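Local coordinates for protein putative transcriptional regulator MarR (Geobacillus stearothermophilus, PDB 2RDP) that probably regulates transcription as a dimeric MarR-family repressor or activator that binds DNA through winged helix-turn-helix domains, at residues 38-43 and 108-113; 57-62 and 98-103. All coordinates share one frame; numbering follows the deposited sequence. Where two conformers were deposited one is given.

Contact 1: residues 38-43 and 108-113. With NA (sodium ion), chain B.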
loop_
_atom_site.group_PDB
_atom_site.type_symbol
_atom_site.label_atom_id
_atom_site.label_comp_id
_atom_site.label_asym_id
_atom_site.label_seq_id
_atom_site.Cartn_x
_atom_site.Cartn_y
_atom_site.Cartn_z
ATOM N N TYR A 38 -0.955 1.256 19.132
ATOM C CA TYR A 38 -2.378 1.563 19.211
ATOM C C TYR A 38 -3.203 0.307 19.258
ATOM O O TYR A 38 -2.841 -0.684 18.618
ATOM C CB TYR A 38 -2.803 2.465 18.040
ATOM C CG TYR A 38 -2.067 3.779 18.120
ATOM C CD1 TYR A 38 -2.477 4.787 19.002
ATOM C CD2 TYR A 38 -0.906 3.980 17.379
ATOM C CE1 TYR A 38 -1.756 5.966 19.114
ATOM C CE2 TYR A 38 -0.188 5.152 17.479
ATOM C CZ TYR A 38 -0.611 6.139 18.334
ATOM O OH TYR A 38 0.130 7.282 18.388
ATOM N N PRO A 39 -4.328 0.339 20.008
ATOM C CA PRO A 39 -5.115 -0.884 20.141
ATOM C C PRO A 39 -6.024 -1.203 18.943
ATOM O O PRO A 39 -7.016 -1.888 19.114
ATOM C CB PRO A 39 -5.923 -0.641 21.438
ATOM C CG PRO A 39 -6.110 0.844 21.471
ATOM C CD PRO A 39 -4.915 1.461 20.781
ATOM N N ILE A 40 -5.694 -0.737 17.744
ATOM C CA ILE A 40 -6.446 -1.131 16.546
ATOM C C ILE A 40 -5.550 -1.865 15.566
ATOM O O ILE A 40 -4.310 -1.831 15.695
ATOM C CB ILE A 40 -7.096 0.076 15.850
ATOM C CG1 ILE A 40 -6.033 1.121 15.475
ATOM C CG2 ILE A 40 -8.207 0.665 16.757
ATOM C CD1 ILE A 40 -6.536 2.238 14.611
ATOM N N THR A 41 -6.169 -2.545 14.613
ATOM C CA THR A 41 -5.444 -3.267 13.587
ATOM C C THR A 41 -5.456 -2.434 12.297
ATOM O O THR A 41 -6.195 -1.438 12.210
ATOM C CB THR A 41 -6.042 -4.690 13.365
ATOM O OG1 THR A 41 -7.324 -4.594 12.734
ATOM C CG2 THR A 41 -6.192 -5.400 14.696
ATOM N N PRO A 42 -4.638 -2.813 11.284
ATOM C CA PRO A 42 -4.668 -2.064 10.025
ATOM C C PRO A 42 -6.033 -1.907 9.330
ATOM O O PRO A 42 -6.328 -0.804 8.879
ATOM C CB PRO A 42 -3.678 -2.819 9.136
ATOM C CG PRO A 42 -2.789 -3.473 10.064
ATOM C CD PRO A 42 -3.613 -3.869 11.253
ATOM N N PRO A 43 -6.851 -2.983 9.215
ATOM C CA PRO A 43 -8.177 -2.750 8.584
ATOM C C PRO A 43 -9.148 -1.906 9.451
ATOM O O PRO A 43 -10.036 -1.230 8.891
ATOM C CB PRO A 43 -8.723 -4.157 8.345
ATOM C CG PRO A 43 -7.622 -5.088 8.680
ATOM C CD PRO A 43 -6.671 -4.394 9.593
ATOM N N ARG A 108 -10.720 9.423 18.744
ATOM C CA ARG A 108 -9.552 9.834 19.503
ATOM C C ARG A 108 -8.317 9.082 19.005
ATOM O O ARG A 108 -7.312 9.710 18.680
ATOM C CB ARG A 108 -9.786 9.615 21.007
ATOM C CG ARG A 108 -9.662 10.867 21.836
ATOM C CD ARG A 108 -9.383 10.518 23.277
ATOM N NE ARG A 108 -10.499 10.841 24.166
ATOM C CZ ARG A 108 -10.550 11.938 24.927
ATOM N NH1 ARG A 108 -9.555 12.826 24.899
ATOM N NH2 ARG A 108 -11.596 12.157 25.716
ATOM N N ILE A 109 -8.419 7.752 18.910
ATOM C CA ILE A 109 -7.334 6.889 18.413
ATOM C C ILE A 109 -6.862 7.210 16.981
ATOM O O ILE A 109 -5.663 7.361 16.745
ATOM C CB ILE A 109 -7.734 5.384 18.498
ATOM C CG1 ILE A 109 -7.741 4.910 19.942
ATOM C CG2 ILE A 109 -6.764 4.497 17.719
ATOM C CD1 ILE A 109 -8.463 3.622 20.107
ATOM N N ILE A 110 -7.780 7.303 16.026
ATOM C CA ILE A 110 -7.361 7.565 14.670
ATOM C C ILE A 110 -6.789 8.912 14.400
ATOM O O ILE A 110 -5.919 9.033 13.568
ATOM C CB ILE A 110 -8.424 7.357 13.618
ATOM C CG1 ILE A 110 -9.693 8.113 13.965
ATOM C CG2 ILE A 110 -8.561 5.892 13.333
ATOM C CD1 ILE A 110 -10.550 8.263 12.815
ATOM N N GLU A 111 -7.305 9.927 15.063
ATOM C CA GLU A 111 -6.706 11.248 15.018
ATOM C C GLU A 111 -5.264 11.227 15.518
ATOM O O GLU A 111 -4.408 11.969 15.030
ATOM C CB GLU A 111 -7.518 12.196 15.889
ATOM C CG GLU A 111 -8.903 12.476 15.319
ATOM C CD GLU A 111 -9.543 13.734 15.910
ATOM O OE1 GLU A 111 -9.561 13.923 17.172
ATOM O OE2 GLU A 111 -10.026 14.531 15.065
ATOM N N GLU A 112 -5.020 10.385 16.513
ATOM C CA GLU A 112 -3.704 10.216 17.057
ATOM C C GLU A 112 -2.793 9.456 16.103
ATOM O O GLU A 112 -1.627 9.793 15.971
ATOM C CB GLU A 112 -3.824 9.483 18.376
ATOM C CG GLU A 112 -2.595 9.564 19.220
ATOM C CD GLU A 112 -2.821 9.125 20.644
ATOM O OE1 GLU A 112 -3.968 8.727 21.020
ATOM O OE2 GLU A 112 -1.814 9.184 21.389
ATOM N N VAL A 113 -3.319 8.437 15.423
ATOM C CA VAL A 113 -2.510 7.673 14.466
ATOM C C VAL A 113 -2.149 8.561 13.270
ATOM O O VAL A 113 -1.012 8.601 12.842
ATOM C CB VAL A 113 -3.211 6.361 13.996
ATOM C CG1 VAL A 113 -2.442 5.698 12.832
ATOM C CG2 VAL A 113 -3.395 5.399 15.155
HETATM NA NA NA B . -1.999 -2.447 16.966
#
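Apolar packing carries nearly all of the meeting between the linker 38-41 and helix 104-124; no hydrogen bond crosses it. The chief element is a CH-pi contact: CG2 of V113 sits over one face of the Y38 ring, 3.7 Å from the ring centroid and only 17° off the normal, displaced a little toward CG and CD2. Y38 reaches this place with CG anti to its own carbonyl carbon (chi1 -62°), and the two side chains lie alongside each other, pointing opposite ways. I40 and I109 instead meet tip to tip, CD1 of I40 lying 3.8 Å from CG2 of I109. The I40 branch CG1 takes the crowded position between backbone N and carbonyl carbon, which turns CD1 toward the helix. P39 approaches I109 in the same end-on manner, its CG 3.9 Å from CD1 of the isoleucine. V113 and I40 also touch F45 of helix 42-54, so the contact continues into the core where the winged-helix domain of a MarR protein joins the long helix leading to the dimerisation region. At the edge of the Y38 ring lies the extended chain of E112, whose carboxylate plane is turned 71° from the ring; CG of E112 approaches OH of Y38 to 3.7 Å, a van der Waals contact. An alanine in place of Y38 removes the ring over CG2 of V113 and beside E112, and would probably loosen the linker against the helix. Metal coordination is left to the backbone: O of Y38 and O of I40 bind a sodium ion at 2.6 and 2.7 Å, and O of L35, at the end of helix 10-35, is the third protein ligand, so the ion ties the turn to that helix.

Contact 2: residues 57-62 and 98-103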
loop_
_atom_site.group_PDB
_atom_site.type_symbol
_atom_site.label_atom_id
_atom_site.label_comp_id
_atom_site.label_asym_id
_atom_site.label_seq_id
_atom_site.Cartn_x
_atom_site.Cartn_y
_atom_site.Cartn_z
ATOM N N LEU A 57 -21.555 5.749 7.750
ATOM C CA LEU A 57 -21.599 4.916 6.524
ATOM C C LEU A 57 -22.351 3.646 6.808
ATOM O O LEU A 57 -22.240 3.110 7.896
ATOM C CB LEU A 57 -20.192 4.532 6.048
ATOM C CG LEU A 57 -19.219 5.629 5.581
ATOM C CD1 LEU A 57 -17.911 4.998 5.220
ATOM C CD2 LEU A 57 -19.770 6.438 4.392
ATOM N N THR A 58 -23.130 3.161 5.850
ATOM C CA THR A 58 -23.700 1.826 5.980
ATOM C C THR A 58 -22.574 0.820 5.772
ATOM O O THR A 58 -21.500 1.179 5.315
ATOM C CB THR A 58 -24.840 1.579 4.969
ATOM O OG1 THR A 58 -24.306 1.548 3.650
ATOM C CG2 THR A 58 -25.916 2.681 5.045
ATOM N N VAL A 59 -22.796 -0.435 6.122
ATOM C CA VAL A 59 -21.794 -1.478 5.899
ATOM C C VAL A 59 -21.593 -1.651 4.390
ATOM O O VAL A 59 -20.489 -1.895 3.926
ATOM C CB VAL A 59 -22.222 -2.844 6.552
ATOM C CG1 VAL A 59 -21.301 -3.956 6.133
ATOM C CG2 VAL A 59 -22.254 -2.764 8.076
ATOM N N GLY A 60 -22.666 -1.542 3.617
ATOM C CA GLY A 60 -22.529 -1.556 2.182
ATOM C C GLY A 60 -21.636 -0.433 1.663
ATOM O O GLY A 60 -20.784 -0.669 0.829
ATOM N N GLU A 61 -21.813 0.786 2.156
ATOM C CA GLU A 61 -20.989 1.905 1.719
ATOM C C GLU A 61 -19.551 1.733 2.155
ATOM O O GLU A 61 -18.613 2.008 1.397
ATOM C CB GLU A 61 -21.517 3.210 2.282
ATOM C CG GLU A 61 -22.937 3.452 1.908
ATOM C CD GLU A 61 -23.445 4.788 2.389
ATOM O OE1 GLU A 61 -23.973 5.522 1.528
ATOM O OE2 GLU A 61 -23.333 5.095 3.604
ATOM N N LEU A 62 -19.371 1.256 3.371
ATOM C CA LEU A 62 -18.042 1.082 3.918
ATOM C C LEU A 62 -17.300 0.016 3.139
ATOM O O LEU A 62 -16.145 0.184 2.767
ATOM C CB LEU A 62 -18.121 0.733 5.430
ATOM C CG LEU A 62 -16.796 0.572 6.197
ATOM C CD1 LEU A 62 -15.937 1.839 6.057
ATOM C CD2 LEU A 62 -17.035 0.306 7.672
ATOM N N VAL A 98 -29.317 1.031 8.646
ATOM C CA VAL A 98 -28.437 1.178 9.809
ATOM C C VAL A 98 -27.064 1.645 9.318
ATOM O O VAL A 98 -26.531 1.100 8.351
ATOM C CB VAL A 98 -28.261 -0.158 10.589
ATOM C CG1 VAL A 98 -27.121 -0.055 11.612
ATOM C CG2 VAL A 98 -29.548 -0.574 11.266
ATOM N N ARG A 99 -26.528 2.680 9.964
ATOM C CA ARG A 99 -25.226 3.227 9.622
ATOM C C ARG A 99 -24.237 3.018 10.759
ATOM O O ARG A 99 -24.630 2.907 11.914
ATOM C CB ARG A 99 -25.326 4.715 9.294
ATOM C CG ARG A 99 -26.077 5.001 8.032
ATOM C CD ARG A 99 -26.057 6.471 7.667
ATOM N NE ARG A 99 -26.872 6.687 6.474
ATOM C CZ ARG A 99 -28.180 6.948 6.496
ATOM N NH1 ARG A 99 -28.840 7.045 7.653
ATOM N NH2 ARG A 99 -28.836 7.115 5.355
ATOM N N ILE A 100 -22.954 2.980 10.413
ATOM C CA ILE A 100 -21.882 2.889 11.367
ATOM C C ILE A 100 -21.469 4.311 11.685
ATOM O O ILE A 100 -21.258 5.122 10.786
ATOM C CB ILE A 100 -20.665 2.091 10.803
ATOM C CG1 ILE A 100 -21.108 0.773 10.143
ATOM C CG2 ILE A 100 -19.636 1.829 11.886
ATOM C CD1 ILE A 100 -22.205 0.010 10.921
ATOM N N ARG A 101 -21.375 4.616 12.974
ATOM C CA ARG A 101 -20.956 5.927 13.431
ATOM C C ARG A 101 -19.720 5.814 14.308
ATOM O O ARG A 101 -19.699 5.050 15.285
ATOM C CB ARG A 101 -22.075 6.580 14.230
ATOM C CG ARG A 101 -21.617 7.694 15.142
ATOM C CD ARG A 101 -22.808 8.309 15.849
ATOM N NE ARG A 101 -23.784 8.782 14.870
ATOM C CZ ARG A 101 -24.995 9.247 15.169
ATOM N NH1 ARG A 101 -25.398 9.325 16.439
ATOM N NH2 ARG A 101 -25.804 9.641 14.187
ATOM N N LEU A 102 -18.715 6.610 13.965
ATOM C CA LEU A 102 -17.537 6.793 14.772
ATOM C C LEU A 102 -17.874 7.298 16.166
ATOM O O LEU A 102 -18.401 8.412 16.328
ATOM C CB LEU A 102 -16.619 7.805 14.070
ATOM C CG LEU A 102 -15.150 7.850 14.481
ATOM C CD1 LEU A 102 -14.501 6.463 14.342
ATOM C CD2 LEU A 102 -14.399 8.941 13.684
ATOM N N LEU A 103 -17.567 6.482 17.174
ATOM C CA LEU A 103 -17.613 6.931 18.570
ATOM C C LEU A 103 -16.356 7.727 18.989
ATOM O O LEU A 103 -15.301 7.629 18.358
ATOM C CB LEU A 103 -17.830 5.738 19.502
ATOM C CG LEU A 103 -19.175 5.041 19.313
ATOM C CD1 LEU A 103 -19.354 3.960 20.361
ATOM C CD2 LEU A 103 -20.294 6.066 19.375
HETATM O O HOH W 1 -25.239 -1.147 7.712
HETATM O O HOH W 2 -24.246 7.036 4.967
#
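V98 opens the strand with its backbone: a bridging water donates to O of V98 and accepts from N of V59 in helix 59-66. The same carbonyl oxygen lies 3.7 Å from CG2 of T58. At R99 the aliphatic part of the side chain does the touching, CG standing 3.8 Å from CG2 of T58, the side chains passing at a slant. Extended from CG to NE, the arginine carries its guanidinium to D91 for a salt bridge through NH1; a second water, donating to OE2 of E61, accepts only a weak bond from NE. That carboxylate is already engaged in a capping box: N of T58 donates to the anti lone pair of OE2 of E61, while N of E61 donates to OG1 of T58, held at chi1 67° between backbone N and carbonyl carbon. I100 then makes a single antiparallel bridge with L57, a hydrogen-bonded pair. Its N reaches O of L57 at 2.6 Å and almost straight (176°), although it stands above the carbonyl plane; in return N of L57 donates to O of I100 at 3.1 Å, within the carbonyl plane. The bridge joins the run into helix 59-66 to strand 98-102, half of the two-stranded wing of the winged helix-turn-helix domain. Anti to the carbonyl carbon, CG1 of I100, with chi2 at -42°, brings CD1 to 4.0 Å from CG2 of V59; V77 of helix 70-82 also packs on the isoleucine. R101 points its CB away, yet its NH2 forms a salt bridge with D56, immediately ahead of 57-62.

Contact 2 is nested within the chain loop closed by contact 1: helix 42-54 leads from 38-43 toward 57-62, and strand 98-102 runs directly into helix 104-124, which carries 108-113. Their centres lie about 17 Å apart, yet they touch where CD1 of I110 packs 4.0 Å from CD2 of L102. Helix 42-54 is common to both, L48 and L52 receiving I110 from one contact and L102 from the other. Contact 1 thus lies where the winged-helix domain meets the long helices, contact 2 within the domain between helix 59-66 and the wing, and both draw on one hydrophobic core around helix 42-54, which joins the winged-helix domain to the long helices.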